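Local coordinates for cAMP-dependent protein kinase regulatory subunit (Saccharomyces cerevisiae, PDB 6XQK) that regulates the yeast cAMP-dependent protein kinase, its N-terminal docking and dimerization domain probably assembling regulatory subunits into oligomers, at residues L14-N19 with A34-K39. Numbering follows the deposited sequence.
Sequences LQLFQN and ANYFNK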
loop_
_atom_site.group_PDB
_atom_site.type_symbol
_atom_site.label_atom_id
_atom_site.label_comp_id
_atom_site.label_asym_id
_atom_site.label_seq_id
_atom_site.Cartn_x
_atom_site.Cartn_y
_atom_site.Cartn_z
ATOM N N LEU A 14 9.267 14.723 2.329
ATOM C CA LEU A 14 9.222 14.530 3.771
ATOM C C LEU A 14 8.525 15.713 4.437
ATOM O O LEU A 14 7.732 15.513 5.344
ATOM C CB LEU A 14 10.633 14.335 4.330
ATOM C CG LEU A 14 10.714 14.027 5.802
ATOM C CD1 LEU A 14 10.011 12.732 6.137
ATOM C CD2 LEU A 14 12.154 13.959 6.255
ATOM N N GLN A 15 8.767 16.943 3.954
ATOM C CA GLN A 15 8.128 18.144 4.495
ATOM C C GLN A 15 6.615 18.130 4.210
ATOM O O GLN A 15 5.822 18.521 5.058
ATOM C CB GLN A 15 8.799 19.413 3.952
ATOM C CG GLN A 15 8.533 20.678 4.766
ATOM C CD GLN A 15 8.911 20.596 6.253
ATOM O OE1 GLN A 15 10.092 20.466 6.625
ATOM N NE2 GLN A 15 7.920 20.695 7.150
ATOM N N LEU A 16 6.215 17.651 3.035
ATOM C CA LEU A 16 4.801 17.543 2.678
ATOM C C LEU A 16 4.093 16.522 3.590
ATOM O O LEU A 16 2.948 16.734 4.021
ATOM C CB LEU A 16 4.671 17.088 1.220
ATOM C CG LEU A 16 4.754 18.130 0.112
ATOM C CD1 LEU A 16 4.386 17.494 -1.214
ATOM C CD2 LEU A 16 3.827 19.303 0.378
ATOM N N PHE A 17 4.774 15.403 3.863
ATOM C CA PHE A 17 4.253 14.350 4.732
ATOM C C PHE A 17 4.137 14.844 6.171
ATOM O O PHE A 17 3.076 14.720 6.764
ATOM C CB PHE A 17 5.125 13.103 4.645
ATOM C CG PHE A 17 4.789 12.046 5.660
ATOM C CD1 PHE A 17 3.553 11.426 5.654
ATOM C CD2 PHE A 17 5.735 11.619 6.577
ATOM C CE1 PHE A 17 3.257 10.419 6.565
ATOM C CE2 PHE A 17 5.440 10.618 7.485
ATOM C CZ PHE A 17 4.196 10.033 7.481
ATOM N N GLN A 18 5.189 15.469 6.711
ATOM C CA GLN A 18 5.171 16.010 8.066
ATOM C C GLN A 18 4.064 17.058 8.235
ATOM O O GLN A 18 3.451 17.123 9.301
ATOM C CB GLN A 18 6.530 16.618 8.420
ATOM C CG GLN A 18 7.583 15.583 8.717
ATOM C CD GLN A 18 8.960 16.196 8.883
ATOM O OE1 GLN A 18 9.971 15.568 8.576
ATOM N NE2 GLN A 18 9.055 17.427 9.389
ATOM N N ASN A 19 3.801 17.854 7.182
ATOM C CA ASN A 19 2.748 18.860 7.195
ATOM C C ASN A 19 1.373 18.193 7.274
ATOM O O ASN A 19 0.492 18.679 7.983
ATOM C CB ASN A 19 2.840 19.737 5.956
ATOM C CG ASN A 19 3.968 20.733 5.991
ATOM O OD1 ASN A 19 4.685 20.866 7.003
ATOM N ND2 ASN A 19 4.153 21.449 4.872
ATOM N N ALA A 34 0.503 5.058 5.451
ATOM C CA ALA A 34 0.479 4.117 4.336
ATOM C C ALA A 34 -0.491 4.640 3.256
ATOM O O ALA A 34 -0.118 4.687 2.088
ATOM C CB ALA A 34 0.048 2.732 4.805
ATOM N N ASN A 35 -1.691 5.105 3.659
ATOM C CA ASN A 35 -2.645 5.651 2.705
ATOM C C ASN A 35 -2.087 6.866 1.964
ATOM O O ASN A 35 -2.301 6.999 0.755
ATOM C CB ASN A 35 -3.956 6.008 3.390
ATOM C CG ASN A 35 -4.771 4.822 3.844
ATOM O OD1 ASN A 35 -4.421 3.656 3.629
ATOM N ND2 ASN A 35 -5.870 5.090 4.507
ATOM N N TYR A 36 -1.361 7.736 2.688
ATOM C CA TYR A 36 -0.754 8.931 2.111
ATOM C C TYR A 36 0.299 8.589 1.007
ATOM O O TYR A 36 0.260 9.141 -0.107
ATOM C CB TYR A 36 -0.123 9.801 3.227
ATOM C CG TYR A 36 0.636 11.001 2.685
ATOM C CD1 TYR A 36 -0.022 12.186 2.374
ATOM C CD2 TYR A 36 1.997 10.926 2.412
ATOM C CE1 TYR A 36 0.646 13.254 1.783
ATOM C CE2 TYR A 36 2.685 12.002 1.858
ATOM C CZ TYR A 36 2.008 13.169 1.551
ATOM O OH TYR A 36 2.688 14.221 0.988
ATOM N N PHE A 37 1.240 7.698 1.333
ATOM C CA PHE A 37 2.305 7.316 0.412
ATOM C C PHE A 37 1.814 6.493 -0.761
ATOM O O PHE A 37 2.293 6.682 -1.890
ATOM C CB PHE A 37 3.450 6.643 1.160
ATOM C CG PHE A 37 4.270 7.693 1.878
ATOM C CD1 PHE A 37 4.937 8.687 1.166
ATOM C CD2 PHE A 37 4.325 7.729 3.250
ATOM C CE1 PHE A 37 5.678 9.660 1.822
ATOM C CE2 PHE A 37 5.067 8.712 3.904
ATOM C CZ PHE A 37 5.725 9.676 3.184
ATOM N N ASN A 38 0.804 5.648 -0.529
ATOM C CA ASN A 38 0.185 4.890 -1.598
ATOM C C ASN A 38 -0.556 5.839 -2.552
ATOM O O ASN A 38 -0.587 5.569 -3.759
ATOM C CB ASN A 38 -0.757 3.852 -1.043
ATOM C CG ASN A 38 -0.056 2.662 -0.430
ATOM O OD1 ASN A 38 1.003 2.220 -0.878
ATOM N ND2 ASN A 38 -0.631 2.102 0.611
ATOM N N LYS A 39 -1.131 6.956 -2.031
ATOM C CA LYS A 39 -1.807 7.950 -2.859
ATOM C C LYS A 39 -0.784 8.807 -3.610
ATOM O O LYS A 39 -1.030 9.134 -4.765
ATOM C CB LYS A 39 -2.738 8.835 -2.040
ATOM C CG LYS A 39 -3.622 9.709 -2.919
ATOM C CD LYS A 39 -4.533 10.625 -2.093
ATOM C CE LYS A 39 -5.343 11.515 -2.984
ATOM N NZ LYS A 39 -6.074 10.687 -3.956
#
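Phe-17 meets both Tyr-36 and Phe-37, and the pairing illustrates how two helices can be joined mainly through an aromatic cluster, with no hydrogen bond crossing between 14-19 and 34-39. Its CB already touches both partners, lying 3.8 Å from Phe-37 CZ and 3.9 Å from Tyr-36 CE2. With CG anti to the backbone N (chi1 171°), the ring swings over the end of Phe-37, and Tyr-36 meets it obliquely on the same side. CG rests 3.6 Å from Phe-37 CZ; CD1 is shared, 3.6 Å from both Phe-37 CE2 and Tyr-36 CD2. CD2 lies near Phe-37 CZ and CE2. Farther out, CE1, CE2 and CZ meet Phe-37 CE2, an atom lying over the centre of one Phe-17 face. The planes of Phe-17 and Phe-37 are inclined at 46°, those of Phe-17 and Tyr-36 at 40°. Tyr-36 extends past this ring until OH reaches Leu-16 CB, at 3.5 Å. An alanine at Phe-17 would remove the ring and is likely to leave Phe-37 CE2 and Tyr-36 CD2 facing a gap. The contact joins helices 8-24 and 29-49, the helical hairpin of an RIIa-type docking and dimerization domain; beyond it, Phe-17 also meets Phe-17 of the second subunit, extending the aromatic packing between chains.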